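Local coordinates for protein probable phospholipase A2 homolog 2 (Oryza sativa, PDB 2WG9) that probably catalyses the calcium-dependent hydrolysis of the 2-acyl ester of phospholipids, releasing a free fatty acid and a lysophospholipid, at residues 36-41 and 55-60. Sequence-based numbering, arbitrary orientation.
Sequences YGKYCG and ALDACC. With CA (calcium ion), chain C; OCA (octanoic acid (caprylic acid)), chain D.
Asp57, in the first turn of helix 55-68, presents its carboxylate to two successive backbone N-H groups of the calcium-binding loop. Asp57 OD2 accepts from Lys38 N at 2.9 Å in an almost straight bond (176°), while Asp57 OD1 takes Tyr39 N on its syn lone pair, in a more bent one. Cys53 N also donates to OD2. With CG anti to its own backbone N (chi1 -158°), the carboxylate reaches over Gly37, where a beta carbon would collide with Asp57 CG. An alanine in place of Asp57 would probably leave the N-H groups of Lys38 and Tyr39 without their acceptor and set the loop freer to shift.

The covalent link is the disulfide Cys40–Cys60, with a chi3 of 94°. Beside it Tyr39 CB packs against Cys60 CB at 3.7 Å.

The apolar contact is between Leu56 and Tyr36, on strand 35-37: Leu56 CD2 lies over one face of the Tyr36 ring, 4.0 Å from its centroid, a CH-pi contact displaced toward the rim. Tyr36 OH is hydrogen-bonded to Asp54.

Calcium is bound by Tyr39 O (2.3 Å) and Gly41 O, with Tyr44, Asp64, a water and octanoate O1, which also accepts from Gly41 N at 3.0 Å. Disulfide and carboxylate thus hold the metal loop against the helix that carries Asp64 and the predicted catalytic His63, the arrangement characteristic of secreted phospholipases A2.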
loop_
_atom_site.group_PDB
_atom_site.type_symbol
_atom_site.label_atom_id
_atom_site.label_comp_id
_atom_site.label_asym_id
_atom_site.label_seq_id
_atom_site.Cartn_x
_atom_site.Cartn_y
_atom_site.Cartn_z
ATOM N N TYR A 36 2.532 6.143 -5.052
ATOM C CA TYR A 36 1.734 7.160 -4.378
ATOM C C TYR A 36 2.264 7.313 -2.959
ATOM O O TYR A 36 2.420 6.318 -2.236
ATOM C CB TYR A 36 0.264 6.710 -4.377
ATOM C CG TYR A 36 -0.721 7.603 -3.673
ATOM C CD1 TYR A 36 -1.650 8.361 -4.399
ATOM C CD2 TYR A 36 -0.765 7.663 -2.276
ATOM C CE1 TYR A 36 -2.579 9.170 -3.749
ATOM C CE2 TYR A 36 -1.681 8.470 -1.622
ATOM C CZ TYR A 36 -2.586 9.218 -2.358
ATOM O OH TYR A 36 -3.494 10.013 -1.695
ATOM N N GLY A 37 2.530 8.562 -2.568
ATOM C CA GLY A 37 3.134 8.850 -1.268
ATOM C C GLY A 37 4.521 8.236 -1.218
ATOM O O GLY A 37 5.203 8.160 -2.247
ATOM N N LYS A 38 4.936 7.799 -0.029
ATOM C CA LYS A 38 6.238 7.155 0.156
ATOM C C LYS A 38 6.104 5.630 0.192
ATOM O O LYS A 38 7.112 4.919 0.109
ATOM C CB LYS A 38 6.912 7.640 1.455
ATOM C CG LYS A 38 7.325 9.108 1.478
ATOM C CD LYS A 38 7.672 9.533 2.907
ATOM C CE LYS A 38 7.882 11.034 3.038
ATOM N NZ LYS A 38 8.240 11.428 4.453
ATOM N N TYR A 39 4.863 5.134 0.313
ATOM C CA TYR A 39 4.610 3.714 0.617
ATOM C C TYR A 39 3.698 2.940 -0.356
ATOM O O TYR A 39 3.831 1.727 -0.476
ATOM C CB TYR A 39 4.060 3.557 2.054
ATOM C CG TYR A 39 5.040 3.949 3.143
ATOM C CD1 TYR A 39 5.048 5.242 3.677
ATOM C CD2 TYR A 39 5.960 3.024 3.642
ATOM C CE1 TYR A 39 5.958 5.601 4.688
ATOM C CE2 TYR A 39 6.877 3.377 4.643
ATOM C CZ TYR A 39 6.872 4.661 5.156
ATOM O OH TYR A 39 7.777 5.004 6.147
ATOM N N CYS A 40 2.762 3.614 -1.023
ATOM C CA CYS A 40 1.788 2.904 -1.869
ATOM C C CYS A 40 2.363 2.539 -3.240
ATOM O O CYS A 40 2.683 3.409 -4.052
ATOM C CB CYS A 40 0.487 3.703 -2.036
ATOM S SG CYS A 40 -0.481 3.998 -0.533
ATOM N N GLY A 41 2.484 1.241 -3.487
ATOM C CA GLY A 41 2.998 0.743 -4.754
ATOM C C GLY A 41 3.699 -0.584 -4.562
ATOM O O GLY A 41 4.192 -0.894 -3.474
ATOM N N ALA A 55 -3.390 9.812 4.768
ATOM C CA ALA A 55 -4.050 8.646 5.369
ATOM C C ALA A 55 -3.902 7.386 4.523
ATOM O O ALA A 55 -3.644 6.300 5.052
ATOM C CB ALA A 55 -5.533 8.939 5.622
ATOM N N LEU A 56 -4.069 7.533 3.208
ATOM C CA LEU A 56 -3.876 6.407 2.289
ATOM C C LEU A 56 -2.438 5.902 2.336
ATOM O O LEU A 56 -2.209 4.696 2.401
ATOM C CB LEU A 56 -4.283 6.771 0.853
ATOM C CG LEU A 56 -4.229 5.639 -0.187
ATOM C CD1 LEU A 56 -5.077 4.429 0.218
ATOM C CD2 LEU A 56 -4.644 6.157 -1.567
ATOM N N ASP A 57 -1.478 6.822 2.313
ATOM C CA ASP A 57 -0.064 6.442 2.405
ATOM C C ASP A 57 0.230 5.691 3.714
ATOM O O ASP A 57 1.012 4.726 3.737
ATOM C CB ASP A 57 0.816 7.683 2.279
ATOM C CG ASP A 57 2.223 7.359 1.843
ATOM O OD1 ASP A 57 2.419 6.320 1.176
ATOM O OD2 ASP A 57 3.136 8.160 2.156
ATOM N N ALA A 58 -0.409 6.134 4.798
ATOM C CA ALA A 58 -0.274 5.474 6.099
ATOM C C ALA A 58 -0.805 4.038 6.082
ATOM O O ALA A 58 -0.187 3.148 6.661
ATOM C CB ALA A 58 -0.945 6.305 7.211
ATOM N N CYS A 59 -1.932 3.811 5.403
ATOM C CA CYS A 59 -2.450 2.452 5.209
ATOM C C CYS A 59 -1.402 1.561 4.545
ATOM O O CYS A 59 -1.170 0.429 4.977
ATOM C CB CYS A 59 -3.731 2.457 4.361
ATOM S SG CYS A 59 -5.142 3.271 5.108
ATOM N N CYS A 60 -0.769 2.080 3.495
ATOM C CA CYS A 60 0.281 1.348 2.788
ATOM C C CYS A 60 1.527 1.106 3.637
ATOM O O CYS A 60 2.133 0.021 3.566
ATOM C CB CYS A 60 0.660 2.083 1.504
ATOM S SG CYS A 60 -0.698 2.177 0.324
HETATM CA CA CA C . 4.559 -0.337 -1.025
HETATM C C1 OCA D . 1.136 -1.033 -0.487
HETATM C C2 OCA D . -0.218 -1.096 -1.197
HETATM C C3 OCA D . -0.501 -2.491 -1.751
HETATM C C4 OCA D . 0.331 -2.812 -2.995
HETATM C C5 OCA D . 0.001 -1.894 -4.184
HETATM C C6 OCA D . -1.164 -2.440 -5.007
HETATM C C7 OCA D . -1.040 -2.026 -6.474
HETATM C C8 OCA D . -2.109 -0.989 -6.837
HETATM O O1 OCA D . 2.121 -0.668 -1.160
HETATM O O2 OCA D . 1.153 -1.344 0.721
HETATM O O HOH W 1 5.786 -2.376 -1.343
#